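Local coordinates for protein alpha-rhamnosidase (Dictyoglomus thermophilum, PDB 6I60) that probably hydrolyses terminal non-reducing alpha-L-rhamnose residues from alpha-L-rhamnosides such as rhamnosylated flavonoids, at residues M356-P359 and T363-Y366. Sequence-based numbering, arbitrary orientation.
Sequences MWSP and TYVY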
ATOM      1  N   MET A 356     -23.728 -11.822  19.130  1.00 57.79           N
ATOM      2  CA  MET A 356     -23.295 -13.188  19.377  1.00 52.85           C
ATOM      3  C   MET A 356     -24.516 -14.092  19.459  1.00 58.66           C
ATOM      4  O   MET A 356     -25.514 -13.742  20.094  1.00 57.87           O
ATOM      5  CB  MET A 356     -22.470 -13.295  20.666  1.00 54.04           C
ATOM      6  CG  MET A 356     -21.911 -14.688  20.935  1.00 59.90           C
ATOM      7  SD  MET A 356     -21.430 -14.946  22.659  1.00 56.53           S
ATOM      8  CE  MET A 356     -23.029 -15.093  23.439  1.00 49.84           C
ATOM      9  N   TRP A 357     -24.430 -15.254  18.811  1.00 55.68           N
ATOM     10  CA  TRP A 357     -25.496 -16.244  18.852  1.00 50.89           C
ATOM     11  C   TRP A 357     -24.877 -17.637  18.856  1.00 55.87           C
ATOM     12  O   TRP A 357     -23.657 -17.801  18.750  1.00 53.35           O
ATOM     13  CB  TRP A 357     -26.471 -16.058  17.683  1.00 49.96           C
ATOM     14  CG  TRP A 357     -25.848 -16.173  16.327  1.00 53.34           C
ATOM     15  CD1 TRP A 357     -25.835 -17.275  15.522  1.00 55.69           C
ATOM     16  CD2 TRP A 357     -25.161 -15.143  15.606  1.00 54.10           C
ATOM     17  NE1 TRP A 357     -25.178 -16.997  14.349  1.00 51.37           N
ATOM     18  CE2 TRP A 357     -24.754 -15.695  14.376  1.00 47.90           C
ATOM     19  CE3 TRP A 357     -24.847 -13.809  15.884  1.00 55.82           C
ATOM     20  CZ2 TRP A 357     -24.054 -14.960  13.423  1.00 49.81           C
ATOM     21  CZ3 TRP A 357     -24.149 -13.082  14.938  1.00 55.74           C
ATOM     22  CH2 TRP A 357     -23.759 -13.659  13.722  1.00 57.08           C
ATOM     23  N   SER A 358     -25.730 -18.650  18.988  1.00 58.13           N
ATOM     24  CA  SER A 358     -25.295 -20.044  19.067  1.00 52.15           C
ATOM     25  C   SER A 358     -26.152 -20.894  18.140  1.00 55.78           C
ATOM     26  O   SER A 358     -27.261 -21.308  18.522  1.00 63.37           O
ATOM     27  CB  SER A 358     -25.374 -20.562  20.496  1.00 53.67           C
ATOM     28  OG  SER A 358     -24.919 -21.902  20.577  1.00 54.67           O
ATOM     29  N   PRO A 359     -25.682 -21.179  16.924  1.00 57.91           N
ATOM     30  CA  PRO A 359     -26.470 -22.039  16.029  1.00 61.79           C
ATOM     31  C   PRO A 359     -26.494 -23.494  16.462  1.00 59.38           C
ATOM     32  O   PRO A 359     -27.480 -24.190  16.191  1.00 60.38           O
ATOM     33  CB  PRO A 359     -25.776 -21.861  14.673  1.00 66.10           C
ATOM     34  CG  PRO A 359     -24.375 -21.494  15.014  1.00 58.81           C
ATOM     35  CD  PRO A 359     -24.447 -20.691  16.286  1.00 59.83           C
ATOM     36  N   THR A 363     -21.355 -24.203  20.421  1.00 62.80           N
ATOM     37  CA  THR A 363     -20.772 -23.375  19.374  1.00 57.06           C
ATOM     38  C   THR A 363     -21.317 -21.958  19.510  1.00 62.16           C
ATOM     39  O   THR A 363     -22.536 -21.757  19.506  1.00 61.68           O
ATOM     40  CB  THR A 363     -21.094 -23.945  17.993  1.00 60.71           C
ATOM     41  OG1 THR A 363     -20.670 -25.313  17.925  1.00 63.56           O
ATOM     42  CG2 THR A 363     -20.400 -23.145  16.903  1.00 55.92           C
ATOM     43  N   TYR A 364     -20.418 -20.983  19.630  1.00 61.28           N
ATOM     44  CA  TYR A 364     -20.787 -19.583  19.786  1.00 57.82           C
ATOM     45  C   TYR A 364     -20.159 -18.765  18.667  1.00 61.56           C
ATOM     46  O   TYR A 364     -18.951 -18.859  18.424  1.00 49.93           O
ATOM     47  CB  TYR A 364     -20.360 -19.056  21.158  1.00 54.87           C
ATOM     48  CG  TYR A 364     -21.103 -19.729  22.287  1.00 58.15           C
ATOM     49  CD1 TYR A 364     -20.608 -20.885  22.878  1.00 56.14           C
ATOM     50  CD2 TYR A 364     -22.313 -19.225  22.745  1.00 59.69           C
ATOM     51  CE1 TYR A 364     -21.292 -21.513  23.902  1.00 61.64           C
ATOM     52  CE2 TYR A 364     -23.004 -19.844  23.769  1.00 59.55           C
ATOM     53  CZ  TYR A 364     -22.490 -20.989  24.343  1.00 62.07           C
ATOM     54  OH  TYR A 364     -23.177 -21.606  25.361  1.00 57.84           O
ATOM     55  N   VAL A 365     -20.982 -17.966  17.991  1.00 59.99           N
ATOM     56  CA  VAL A 365     -20.577 -17.216  16.807  1.00 50.96           C
ATOM     57  C   VAL A 365     -20.605 -15.729  17.129  1.00 52.66           C
ATOM     58  O   VAL A 365     -21.581 -15.229  17.702  1.00 51.32           O
ATOM     59  CB  VAL A 365     -21.490 -17.529  15.610  1.00 52.69           C
ATOM     60  CG1 VAL A 365     -21.247 -16.531  14.494  1.00 49.44           C
ATOM     61  CG2 VAL A 365     -21.267 -18.953  15.132  1.00 52.71           C
ATOM     62  N   TYR A 366     -19.542 -15.024  16.749  1.00 53.86           N
ATOM     63  CA  TYR A 366     -19.437 -13.585  16.932  1.00 51.72           C
ATOM     64  C   TYR A 366     -19.500 -12.878  15.586  1.00 47.93           C
ATOM     65  O   TYR A 366     -19.027 -13.395  14.571  1.00 50.81           O
ATOM     66  CB  TYR A 366     -18.133 -13.214  17.642  1.00 48.00           C
ATOM     67  CG  TYR A 366     -18.134 -13.510  19.121  1.00 56.78           C
ATOM     68  CD1 TYR A 366     -17.881 -14.792  19.593  1.00 55.26           C
ATOM     69  CD2 TYR A 366     -18.388 -12.510  20.048  1.00 57.40           C
ATOM     70  CE1 TYR A 366     -17.881 -15.067  20.947  1.00 56.92           C
ATOM     71  CE2 TYR A 366     -18.389 -12.775  21.402  1.00 60.46           C
ATOM     72  CZ  TYR A 366     -18.133 -14.055  21.846  1.00 59.68           C
ATOM     73  OH  TYR A 366     -18.133 -14.323  23.194  1.00 60.22           O
TER
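W357 and V365 form the antiparallel hydrogen-bonded pair of this contact: W357 N reaches V365 O at 3.1 Å, and V365 N returns a nearly straight bond (175° at the hydrogen) to W357 O at 2.8 Å. Beyond this pair a side chain takes over, S358 OG donating to T363 O (2.6 Å) with OG tilted 26° from the carbonyl plane. Among apolar contacts, the W357 ring folds over V365, whose CB stands 4.1 Å from the centroid of the five-membered ring, a CH-pi contact over the face, while CG1 lies under the rim at CZ2. With chi1 at 60°, CG sits between the backbone N and carbonyl carbon, which turns the indole across the partner strand; NE1 bonds G401 O. Replacing W357 with alanine is likely to uncover V365 CG1 and leave G401 O without this donor. V365 CG2 packs against P359 CD. On the opposite sheet face, M356 CG sits over the centre of the Y366 ring, and SD makes an oblique Met-aromatic contact 4.1 Å from that centroid; Y366 OH bonds T449 O. Antiparallel pairing of strands consecutive in the chain makes this a beta hairpin of the concanavalin-like domain, with strand 363-368 also paired to strand 438-442.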